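Local coordinates for pilotin OutS (Dickeya dadantii, PDB 3UTK), which binds the secretin OutD as the outer-membrane pilotin of the type II system that secretes pectate lyases and cellulases, at residues Lys55-Gln60 / Tyr101-Leu105; Ile72-Ala76 / Phe125-Met129; Gln43-Leu47 / Gly84-Gly88; Leu50-Ser54 / Met122-Leu126. All blocks are in the same frame, centred on the assembly; numbering follows the deposited sequence.

Contact 1 of 4, residues Lys55-Gln60 / Tyr101-Leu105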
loop_
_atom_site.group_PDB
_atom_site.type_symbol
_atom_site.label_atom_id
_atom_site.label_comp_id
_atom_site.label_asym_id
_atom_site.label_seq_id
_atom_site.Cartn_x
_atom_site.Cartn_y
_atom_site.Cartn_z
ATOM N N LYS A 55 -1.043 2.711 -4.558
ATOM C CA LYS A 55 -1.452 3.967 -5.193
ATOM C C LYS A 55 -0.453 4.344 -6.295
ATOM O O LYS A 55 -0.836 4.845 -7.347
ATOM C CB LYS A 55 -1.584 5.099 -4.164
ATOM C CG LYS A 55 -2.044 6.426 -4.767
ATOM C CD LYS A 55 -2.314 7.494 -3.714
ATOM C CE LYS A 55 -2.873 8.757 -4.360
ATOM N NZ LYS A 55 -3.466 9.685 -3.357
ATOM N N TYR A 56 0.831 4.114 -6.043
ATOM C CA TYR A 56 1.854 4.370 -7.055
ATOM C C TYR A 56 1.567 3.568 -8.334
ATOM O O TYR A 56 1.682 4.080 -9.447
ATOM C CB TYR A 56 3.261 4.068 -6.502
ATOM C CG TYR A 56 4.386 4.491 -7.419
ATOM C CD1 TYR A 56 4.752 3.711 -8.510
ATOM C CD2 TYR A 56 5.095 5.663 -7.180
ATOM C CE1 TYR A 56 5.785 4.103 -9.349
ATOM C CE2 TYR A 56 6.126 6.058 -8.015
ATOM C CZ TYR A 56 6.465 5.280 -9.092
ATOM O OH TYR A 56 7.487 5.684 -9.922
ATOM N N LEU A 57 1.153 2.318 -8.181
ATOM C CA LEU A 57 0.857 1.510 -9.354
ATOM C C LEU A 57 -0.350 2.084 -10.091
ATOM O O LEU A 57 -0.330 2.218 -11.309
ATOM C CB LEU A 57 0.599 0.047 -8.985
ATOM C CG LEU A 57 1.811 -0.823 -8.629
ATOM C CD1 LEU A 57 1.385 -2.216 -8.130
ATOM C CD2 LEU A 57 2.760 -0.971 -9.824
ATOM N N ARG A 58 -1.398 2.423 -9.351
ATOM C CA ARG A 58 -2.610 2.919 -9.998
ATOM C C ARG A 58 -2.346 4.234 -10.729
ATOM O O ARG A 58 -2.745 4.404 -11.880
ATOM C CB ARG A 58 -3.755 3.105 -8.988
ATOM C CG ARG A 58 -5.113 3.401 -9.644
ATOM C CD ARG A 58 -6.169 3.768 -8.608
ATOM N NE ARG A 58 -5.934 5.098 -8.064
ATOM C CZ ARG A 58 -5.826 5.381 -6.771
ATOM N NH1 ARG A 58 -5.936 4.420 -5.864
ATOM N NH2 ARG A 58 -5.601 6.634 -6.388
ATOM N N VAL A 59 -1.683 5.169 -10.055
ATOM C CA VAL A 59 -1.549 6.520 -10.584
ATOM C C VAL A 59 -0.368 6.681 -11.545
ATOM O O VAL A 59 -0.511 7.281 -12.617
ATOM C CB VAL A 59 -1.462 7.567 -9.449
ATOM C CG1 VAL A 59 -1.244 8.967 -10.021
ATOM C CG2 VAL A 59 -2.723 7.513 -8.587
ATOM N N GLN A 60 0.794 6.154 -11.165
ATOM C CA GLN A 60 2.011 6.353 -11.954
ATOM C C GLN A 60 2.187 5.273 -13.012
ATOM O O GLN A 60 2.798 5.501 -14.061
ATOM C CB GLN A 60 3.251 6.398 -11.040
ATOM C CG GLN A 60 3.167 7.440 -9.917
ATOM C CD GLN A 60 3.053 8.860 -10.441
ATOM O OE1 GLN A 60 2.256 9.657 -9.945
ATOM N NE2 GLN A 60 3.861 9.188 -11.435
ATOM N N TYR A 101 3.607 7.798 -0.247
ATOM C CA TYR A 101 3.377 7.889 -1.684
ATOM C C TYR A 101 4.075 9.131 -2.231
ATOM O O TYR A 101 4.778 9.066 -3.233
ATOM C CB TYR A 101 1.872 7.909 -2.001
ATOM C CG TYR A 101 1.549 8.316 -3.423
ATOM C CD1 TYR A 101 1.776 7.448 -4.481
ATOM C CD2 TYR A 101 1.027 9.572 -3.706
ATOM C CE1 TYR A 101 1.491 7.813 -5.779
ATOM C CE2 TYR A 101 0.738 9.946 -5.003
ATOM C CZ TYR A 101 0.973 9.064 -6.038
ATOM O OH TYR A 101 0.693 9.429 -7.334
ATOM N N GLN A 102 3.895 10.262 -1.564
ATOM C CA GLN A 102 4.562 11.482 -2.003
ATOM C C GLN A 102 6.082 11.312 -1.970
ATOM O O GLN A 102 6.795 11.852 -2.821
ATOM C CB GLN A 102 4.126 12.676 -1.149
ATOM C CG GLN A 102 2.661 13.060 -1.324
ATOM C CD GLN A 102 2.328 13.488 -2.746
ATOM O OE1 GLN A 102 1.220 13.262 -3.235
ATOM N NE2 GLN A 102 3.286 14.111 -3.413
ATOM N N GLY A 103 6.572 10.555 -0.993
ATOM C CA GLY A 103 7.996 10.274 -0.881
ATOM C C GLY A 103 8.517 9.471 -2.066
ATOM O O GLY A 103 9.605 9.745 -2.590
ATOM N N LEU A 104 7.738 8.474 -2.488
ATOM C CA LEU A 104 8.090 7.658 -3.653
ATOM C C LEU A 104 8.286 8.528 -4.894
ATOM O O LEU A 104 9.265 8.367 -5.633
ATOM C CB LEU A 104 7.003 6.602 -3.931
ATOM C CG LEU A 104 6.902 5.354 -3.037
ATOM C CD1 LEU A 104 5.613 4.572 -3.301
ATOM C CD2 LEU A 104 8.099 4.443 -3.218
ATOM N N LEU A 105 7.349 9.447 -5.126
ATOM C CA LEU A 105 7.419 10.310 -6.307
ATOM C C LEU A 105 8.739 11.070 -6.384
ATOM O O LEU A 105 9.246 11.344 -7.476
ATOM C CB LEU A 105 6.252 11.300 -6.335
ATOM C CG LEU A 105 4.846 10.699 -6.266
ATOM C CD1 LEU A 105 3.795 11.767 -6.526
ATOM C CD2 LEU A 105 4.691 9.542 -7.247
HETATM O O HOH W 1 9.396 7.150 -8.815
#
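The ring of Y101 is a knob held in a hole formed by K55, Y56, V59 and Q60. This is the tight part of the contact. The K55 chain lies across one face of the ring, crossing it at about a right angle. K55 CD sits 3.9 Å from the Y101 ring centroid and only 10° off the ring normal, a CH-pi contact. K55 can reach over the ring because it is extended throughout, with CG anti to the backbone N (chi1 -179°). Y56 closes the edge of the same ring, near its plane, with Y56 CA 3.7 Å from Y101 CE1. At the far end, OH of Y101 lies 3.3 Å from V59 CG1 and 3.1 Å from Q60 OE1. From Y101's own helix, L105 CG lies over the opposite face, nearer the ring's edge than its centre.

Y56 is itself buried. It meets L104 obliquely, Y56 CD2 to L104 CB 3.9 Å, and slides past L105 in the opposite direction, Y56 CE2 to L105 CD2 3.8 Å. Within helix 40-60, Q60 CG lies over the centre of one face of the Y56 ring. The solvent side is at L105 and V59, both exposed, and at the Y56 hydroxyl. There a water is hydrogen-bonded to Y56 OH (2.6 Å) and makes a weak bond to L104 O.

K55 carries its amine past Y101 to salt bridges with E98 and D69. The axes of segments 55-60 and 101-105 cross at -57° and come within 10.7 Å. They belong to helix 40-60 and helix 94-106. Helix 111-121 packs on the Y56 side, through Q114 and C115.

Contact 2 of 4, residues Ile72-Ala76 / Phe125-Met129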
loop_
_atom_site.group_PDB
_atom_site.type_symbol
_atom_site.label_atom_id
_atom_site.label_comp_id
_atom_site.label_asym_id
_atom_site.label_seq_id
_atom_site.Cartn_x
_atom_site.Cartn_y
_atom_site.Cartn_z
ATOM N N ILE A 72 -8.061 0.334 -1.210
ATOM C CA ILE A 72 -6.699 -0.090 -0.917
ATOM C C ILE A 72 -6.460 -0.105 0.595
ATOM O O ILE A 72 -5.899 -1.062 1.133
ATOM C CB ILE A 72 -5.658 0.815 -1.614
ATOM C CG1 ILE A 72 -5.783 0.706 -3.137
ATOM C CG2 ILE A 72 -4.247 0.443 -1.179
ATOM C CD1 ILE A 72 -4.858 1.667 -3.915
ATOM N N LEU A 73 -6.891 0.953 1.278
ATOM C CA LEU A 73 -6.766 1.026 2.728
ATOM C C LEU A 73 -7.506 -0.111 3.432
ATOM O O LEU A 73 -6.988 -0.724 4.371
ATOM C CB LEU A 73 -7.303 2.359 3.246
ATOM C CG LEU A 73 -6.686 2.773 4.574
ATOM C CD1 LEU A 73 -5.305 3.356 4.290
ATOM C CD2 LEU A 73 -7.568 3.781 5.305
ATOM N N LYS A 74 -8.727 -0.374 2.982
ATOM C CA LYS A 74 -9.540 -1.420 3.578
ATOM C C LYS A 74 -8.847 -2.766 3.404
ATOM O O LYS A 74 -8.944 -3.638 4.267
ATOM C CB LYS A 74 -10.926 -1.443 2.932
ATOM C CG LYS A 74 -11.892 -2.430 3.553
ATOM C CD LYS A 74 -13.159 -2.542 2.731
ATOM C CE LYS A 74 -13.863 -1.201 2.599
ATOM N NZ LYS A 74 -15.261 -1.383 2.086
ATOM N N THR A 75 -8.140 -2.929 2.286
ATOM C CA THR A 75 -7.413 -4.166 2.025
ATOM C C THR A 75 -6.256 -4.340 3.004
ATOM O O THR A 75 -6.017 -5.439 3.509
ATOM C CB THR A 75 -6.865 -4.208 0.593
ATOM O OG1 THR A 75 -7.951 -4.074 -0.334
ATOM C CG2 THR A 75 -6.153 -5.523 0.341
ATOM N N ALA A 76 -5.548 -3.251 3.284
ATOM C CA ALA A 76 -4.443 -3.300 4.233
ATOM C C ALA A 76 -4.964 -3.634 5.628
ATOM O O ALA A 76 -4.361 -4.420 6.360
ATOM C CB ALA A 76 -3.668 -1.961 4.240
ATOM N N PHE A 125 -0.557 -8.780 -2.543
ATOM C CA PHE A 125 -1.407 -7.726 -2.007
ATOM C C PHE A 125 -2.501 -7.352 -3.010
ATOM O O PHE A 125 -3.646 -7.135 -2.627
ATOM C CB PHE A 125 -0.585 -6.502 -1.603
ATOM C CG PHE A 125 -1.354 -5.495 -0.795
ATOM C CD1 PHE A 125 -1.810 -5.805 0.472
ATOM C CD2 PHE A 125 -1.624 -4.237 -1.311
ATOM C CE1 PHE A 125 -2.520 -4.870 1.216
ATOM C CE2 PHE A 125 -2.330 -3.301 -0.577
ATOM C CZ PHE A 125 -2.780 -3.617 0.686
ATOM N N LEU A 126 -2.153 -7.289 -4.297
ATOM C CA LEU A 126 -3.161 -6.991 -5.311
ATOM C C LEU A 126 -4.222 -8.099 -5.366
ATOM O O LEU A 126 -5.402 -7.831 -5.587
ATOM C CB LEU A 126 -2.530 -6.767 -6.691
ATOM C CG LEU A 126 -1.401 -5.733 -6.748
ATOM C CD1 LEU A 126 -0.930 -5.522 -8.179
ATOM C CD2 LEU A 126 -1.798 -4.407 -6.111
ATOM N N ASP A 127 -3.800 -9.343 -5.161
ATOM C CA ASP A 127 -4.750 -10.461 -5.102
ATOM C C ASP A 127 -5.753 -10.286 -3.954
ATOM O O ASP A 127 -6.954 -10.555 -4.104
ATOM C CB ASP A 127 -4.012 -11.789 -4.934
ATOM C CG ASP A 127 -3.457 -12.325 -6.244
ATOM O OD1 ASP A 127 -3.681 -11.698 -7.301
ATOM O OD2 ASP A 127 -2.806 -13.391 -6.213
ATOM N N ALA A 128 -5.250 -9.838 -2.809
ATOM C CA ALA A 128 -6.081 -9.603 -1.630
ATOM C C ALA A 128 -7.119 -8.522 -1.905
ATOM O O ALA A 128 -8.222 -8.528 -1.353
ATOM C CB ALA A 128 -5.210 -9.209 -0.448
ATOM N N MET A 129 -6.756 -7.586 -2.766
ATOM C CA MET A 129 -7.629 -6.477 -3.103
ATOM C C MET A 129 -8.890 -6.903 -3.838
ATOM O O MET A 129 -9.917 -6.242 -3.745
ATOM C CB MET A 129 -6.863 -5.490 -3.966
ATOM C CG MET A 129 -6.820 -4.111 -3.424
ATOM S SD MET A 129 -5.662 -3.198 -4.442
ATOM C CE MET A 129 -4.222 -3.152 -3.379
#
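T75 points toward helix 123-131 and fits between F125 and M129. Its methyl, anti to the backbone N, is aimed at the F125 ring. T75 CG2 lies 4.2 Å from the F125 ring centroid, 29° off the normal, so this is an off-centre CH-pi contact. T75 CG2 also touches A128 CB at 3.9 Å. The hydroxyl goes the other way: T75 OG1 packs 3.3 Å from M129 CG and spends its hydrogen bond on T71 O, in its own helix.

The axes of segments 72-76 and 125-129 pass 9.6 Å apart at 107°, close to perpendicular. This matches the fold, a set of nested helical hairpins set at right angles, in which the last helix crosses helix 69-82.

F125 reaches across because its CG is anti to its own backbone N (chi1 -168°). The end of the ring then meets the backbone and methyl of A76. A76 N lies near the ring plane, 3.8 Å from CZ of F125, and A76 CB is 4.0 Å from F125 CZ. M129 SD lies 4.1 Å from I72 CG1, and the bend at chi3 sets CE alongside the same atom. The M129 side chain also touches S54 of helix 40-60 and P67 of the loop before helix 69-82.

Contact 3 of 4, residues Gln43-Leu47 / Gly84-Gly88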
loop_
_atom_site.group_PDB
_atom_site.type_symbol
_atom_site.label_atom_id
_atom_site.label_comp_id
_atom_site.label_asym_id
_atom_site.label_seq_id
_atom_site.Cartn_x
_atom_site.Cartn_y
_atom_site.Cartn_z
ATOM N N GLN A 43 4.155 -2.504 12.403
ATOM C CA GLN A 43 2.917 -2.895 11.729
ATOM C C GLN A 43 2.342 -1.782 10.855
ATOM O O GLN A 43 2.073 -1.991 9.668
ATOM C CB GLN A 43 1.875 -3.384 12.742
ATOM C CG GLN A 43 2.321 -4.613 13.508
ATOM C CD GLN A 43 1.265 -5.139 14.454
ATOM O OE1 GLN A 43 0.209 -4.527 14.638
ATOM N NE2 GLN A 43 1.545 -6.284 15.066
ATOM N N ILE A 44 2.171 -0.599 11.441
ATOM C CA ILE A 44 1.557 0.527 10.740
ATOM C C ILE A 44 2.392 0.975 9.545
ATOM O O ILE A 44 1.860 1.235 8.463
ATOM C CB ILE A 44 1.345 1.722 11.679
ATOM C CG1 ILE A 44 0.552 1.287 12.914
ATOM C CG2 ILE A 44 0.641 2.851 10.943
ATOM C CD1 ILE A 44 0.413 2.367 13.962
ATOM N N SER A 45 3.700 1.066 9.749
ATOM C CA SER A 45 4.625 1.430 8.682
ATOM C C SER A 45 4.566 0.444 7.523
ATOM O O SER A 45 4.696 0.829 6.355
ATOM C CB SER A 45 6.050 1.481 9.223
ATOM O OG SER A 45 6.229 2.621 10.037
ATOM N N GLN A 46 4.386 -0.831 7.851
ATOM C CA GLN A 46 4.342 -1.869 6.831
ATOM C C GLN A 46 3.089 -1.748 5.973
ATOM O O GLN A 46 3.157 -1.861 4.752
ATOM C CB GLN A 46 4.443 -3.267 7.461
ATOM C CG GLN A 46 5.832 -3.578 8.015
ATOM C CD GLN A 46 6.022 -5.033 8.408
ATOM O OE1 GLN A 46 5.122 -5.862 8.257
ATOM N NE2 GLN A 46 7.207 -5.350 8.917
ATOM N N LEU A 47 1.945 -1.522 6.615
ATOM C CA LEU A 47 0.687 -1.376 5.887
ATOM C C LEU A 47 0.699 -0.133 5.008
ATOM O O LEU A 47 0.230 -0.171 3.869
ATOM C CB LEU A 47 -0.496 -1.317 6.852
ATOM C CG LEU A 47 -0.654 -2.552 7.736
ATOM C CD1 LEU A 47 -1.827 -2.372 8.696
ATOM C CD2 LEU A 47 -0.835 -3.792 6.883
ATOM N N GLY A 84 -3.720 -11.187 12.696
ATOM C CA GLY A 84 -3.993 -11.133 14.122
ATOM C C GLY A 84 -3.557 -9.838 14.789
ATOM O O GLY A 84 -3.462 -9.758 16.010
ATOM N N TRP A 85 -3.305 -8.811 13.988
ATOM C CA TRP A 85 -2.832 -7.540 14.525
ATOM C C TRP A 85 -3.966 -6.695 15.101
ATOM O O TRP A 85 -5.126 -6.849 14.717
ATOM C CB TRP A 85 -2.095 -6.757 13.440
ATOM C CG TRP A 85 -0.787 -7.374 13.031
ATOM C CD1 TRP A 85 -0.160 -8.438 13.615
ATOM C CD2 TRP A 85 0.054 -6.956 11.951
ATOM N NE1 TRP A 85 1.021 -8.706 12.964
ATOM C CE2 TRP A 85 1.176 -7.810 11.936
ATOM C CE3 TRP A 85 -0.029 -5.942 10.991
ATOM C CZ2 TRP A 85 2.206 -7.681 11.006
ATOM C CZ3 TRP A 85 0.992 -5.815 10.066
ATOM C CH2 TRP A 85 2.096 -6.680 10.080
ATOM N N ASP A 86 -3.619 -5.803 16.025
ATOM C CA ASP A 86 -4.589 -4.893 16.629
ATOM C C ASP A 86 -4.825 -3.670 15.745
ATOM O O ASP A 86 -3.982 -2.775 15.664
ATOM C CB ASP A 86 -4.125 -4.463 18.024
ATOM C CG ASP A 86 -5.146 -3.598 18.734
ATOM O OD1 ASP A 86 -6.283 -3.490 18.228
ATOM O OD2 ASP A 86 -4.819 -3.038 19.805
ATOM N N THR A 87 -5.981 -3.637 15.089
ATOM C CA THR A 87 -6.298 -2.578 14.140
ATOM C C THR A 87 -6.921 -1.375 14.840
ATOM O O THR A 87 -7.435 -0.455 14.200
ATOM C CB THR A 87 -7.210 -3.090 13.007
ATOM O OG1 THR A 87 -6.612 -4.244 12.404
ATOM C CG2 THR A 87 -7.388 -2.024 11.937
ATOM N N GLY A 88 -6.873 -1.392 16.166
ATOM C CA GLY A 88 -7.302 -0.251 16.948
ATOM C C GLY A 88 -6.206 0.792 17.022
ATOM O O GLY A 88 -6.488 1.984 17.130
HETATM O O HOH W 2 -0.976 -3.266 16.593
HETATM O O HOH W 3 -0.822 -6.118 17.157
#
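The amide of Q43 stacks on the indole of W85. The two planes are 11° apart, and Q43 CD lies 3.3 Å above the W85 ring plane, away from the ring centre. The aliphatic part joins in: Q43 CG sits over the face of the W85 six-membered ring, 3.6 Å from its centroid. Q43 NE2 is 3.1 Å from W85 CD1. It also lies near W85 NE1, but both are donors and no hydrogen bond forms. Q46 comes to the ring edge, Q46 OE1 3.6 Å from W85 CH2, and L47 CD2 touches W85 CZ3 at 4.2 Å.

The next shell fixes the rotation of the amide. Q43 OE1 is gripped by two waters and by the hydroxyl of Y90. One water, 2.6 Å from Q43 OE1, also donates to D86 O. The other accepts from D86 N. The Q43 amide is thus tied to the backbone beside the tryptophan. D86 then closes an Asx turn, D86 OD1 taking G88 N at 3.0 Å from above the carboxylate plane.

G84 ends helix 69-82 in a Schellman motif, and W85 follows directly. The contact joins the start of the loop toward helix 94-106 to the early turns of helix 40-60, with L47 also resting on A80 of helix 69-82.

Contact 4 of 4, residues Leu50-Ser54 / Met122-Leu126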
loop_
_atom_site.group_PDB
_atom_site.type_symbol
_atom_site.label_atom_id
_atom_site.label_comp_id
_atom_site.label_asym_id
_atom_site.label_seq_id
_atom_site.Cartn_x
_atom_site.Cartn_y
_atom_site.Cartn_z
ATOM N N LEU A 50 2.484 -0.642 1.792
ATOM C CA LEU A 50 1.713 -1.408 0.815
ATOM C C LEU A 50 0.673 -0.509 0.156
ATOM O O LEU A 50 0.475 -0.557 -1.043
ATOM C CB LEU A 50 1.029 -2.611 1.481
ATOM C CG LEU A 50 1.918 -3.802 1.853
ATOM C CD1 LEU A 50 1.164 -4.794 2.742
ATOM C CD2 LEU A 50 2.449 -4.501 0.609
ATOM N N VAL A 51 0.027 0.332 0.952
ATOM C CA VAL A 51 -0.942 1.272 0.410
ATOM C C VAL A 51 -0.271 2.255 -0.563
ATOM O O VAL A 51 -0.787 2.506 -1.652
ATOM C CB VAL A 51 -1.662 2.032 1.539
ATOM C CG1 VAL A 51 -2.619 3.048 0.955
ATOM C CG2 VAL A 51 -2.418 1.037 2.432
ATOM N N ALA A 52 0.875 2.798 -0.163
ATOM C CA ALA A 52 1.633 3.729 -1.002
ATOM C C ALA A 52 2.073 3.101 -2.320
ATOM O O ALA A 52 1.970 3.726 -3.376
ATOM C CB ALA A 52 2.847 4.249 -0.253
ATOM N N ALA A 53 2.583 1.878 -2.253
ATOM C CA ALA A 53 3.016 1.165 -3.457
ATOM C C ALA A 53 1.828 0.897 -4.387
ATOM O O ALA A 53 1.939 1.010 -5.603
ATOM C CB ALA A 53 3.713 -0.140 -3.086
ATOM N N SER A 54 0.694 0.524 -3.800
ATOM C CA SER A 54 -0.516 0.309 -4.572
ATOM C C SER A 54 -1.009 1.579 -5.266
ATOM O O SER A 54 -1.387 1.525 -6.421
ATOM C CB SER A 54 -1.623 -0.274 -3.696
ATOM O OG SER A 54 -1.240 -1.543 -3.197
ATOM N N MET A 122 4.213 -7.139 -6.155
ATOM C CA MET A 122 3.032 -6.782 -5.366
ATOM C C MET A 122 1.850 -7.738 -5.537
ATOM O O MET A 122 0.794 -7.533 -4.940
ATOM C CB MET A 122 2.599 -5.340 -5.677
ATOM C CG MET A 122 3.495 -4.269 -5.056
ATOM S SD MET A 122 3.138 -4.067 -3.293
ATOM C CE MET A 122 1.477 -3.383 -3.351
ATOM N N THR A 123 2.026 -8.786 -6.333
ATOM C CA THR A 123 0.915 -9.701 -6.618
ATOM C C THR A 123 0.086 -10.172 -5.401
ATOM O O THR A 123 -1.138 -10.156 -5.455
ATOM C CB THR A 123 1.373 -10.934 -7.421
ATOM O OG1 THR A 123 2.014 -10.508 -8.630
ATOM C CG2 THR A 123 0.180 -11.802 -7.773
ATOM N N PRO A 124 0.740 -10.621 -4.315
ATOM C CA PRO A 124 -0.070 -11.093 -3.182
ATOM C C PRO A 124 -1.011 -10.026 -2.605
ATOM O O PRO A 124 -2.147 -10.339 -2.226
ATOM C CB PRO A 124 0.984 -11.513 -2.148
ATOM C CG PRO A 124 2.193 -11.852 -2.970
ATOM C CD PRO A 124 2.179 -10.865 -4.103
ATOM N N PHE A 125 -0.557 -8.780 -2.543
ATOM C CA PHE A 125 -1.407 -7.726 -2.007
ATOM C C PHE A 125 -2.501 -7.352 -3.010
ATOM O O PHE A 125 -3.646 -7.135 -2.627
ATOM C CB PHE A 125 -0.585 -6.502 -1.603
ATOM C CG PHE A 125 -1.354 -5.495 -0.795
ATOM C CD1 PHE A 125 -1.810 -5.805 0.472
ATOM C CD2 PHE A 125 -1.624 -4.237 -1.311
ATOM C CE1 PHE A 125 -2.520 -4.870 1.216
ATOM C CE2 PHE A 125 -2.330 -3.301 -0.577
ATOM C CZ PHE A 125 -2.780 -3.617 0.686
ATOM N N LEU A 126 -2.153 -7.289 -4.297
ATOM C CA LEU A 126 -3.161 -6.991 -5.311
ATOM C C LEU A 126 -4.222 -8.099 -5.366
ATOM O O LEU A 126 -5.402 -7.831 -5.587
ATOM C CB LEU A 126 -2.530 -6.767 -6.691
ATOM C CG LEU A 126 -1.401 -5.733 -6.748
ATOM C CD1 LEU A 126 -0.930 -5.522 -8.179
ATOM C CD2 LEU A 126 -1.798 -4.407 -6.111
#
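L50 wraps the F125 ring from one side. L50 CB stands over the ring centre, 4.0 Å from the F125 ring centroid and 10° off the normal. L50 CD1 reaches F125 CD1 at 3.9 Å, and L50 CD2 meets the sulfur of M122, SD, at 4.0 Å. V51 and A52 turn away, V51 toward I72 and A76 of helix 69-82 and A52 toward helix 94-106.

A53 is next in line. Its methyl packs on the end of M122, A53 CB to M122 CE 3.9 Å. M122 is bent at chi2 and chi3, and this folds its CE back against helix 40-60.

S54 is the one polar side chain that touches the partner. S54 OG lies at the edge of the F125 ring, in its plane and 3.3 Å from F125 CD2. M122 CE lies equally close to S54 OG. The hydroxyl sits beside the backbone N (chi1 -63°), which turns S54 OG back to donate to L50 O at 2.9 Å. S54 N also bonds that oxygen, from the opposite face of the carbonyl plane.

This is core packing near the chain's centre, between the first and last helices of the nested, perpendicular hairpins. No hydrogen bond crosses it. The buried hydroxyl is satisfied within its own helix, and helix 40-60 meets M122 and the start of helix 123-131 mainly through aliphatic, thioether and ring packing.

Contacts 2 and 4 form the core and share F125 and L126. Helix 123-131 packs on helix 69-82 in one and helix 40-60 in the other, and the two touch through I72, V51 and A76. Both are mostly apolar, their hydroxyls bonded within their own helices. Contacts 1 and 3 lie nearer the surface, on opposite sides of the chain's centre, about 21 Å apart between centres. Both are partly buried and include ordered water. They set polar chains on rings, K55 over Y101 and the Q43 amide on W85, where F125 meets aliphatic groups. Helix 40-60 meets a loop, the C-terminal helix and helix 94-106 in turn, in contacts 3, 4 and 1. Contact 1 reaches contact 4 through A52, and contact 3 reaches contact 2 through L47.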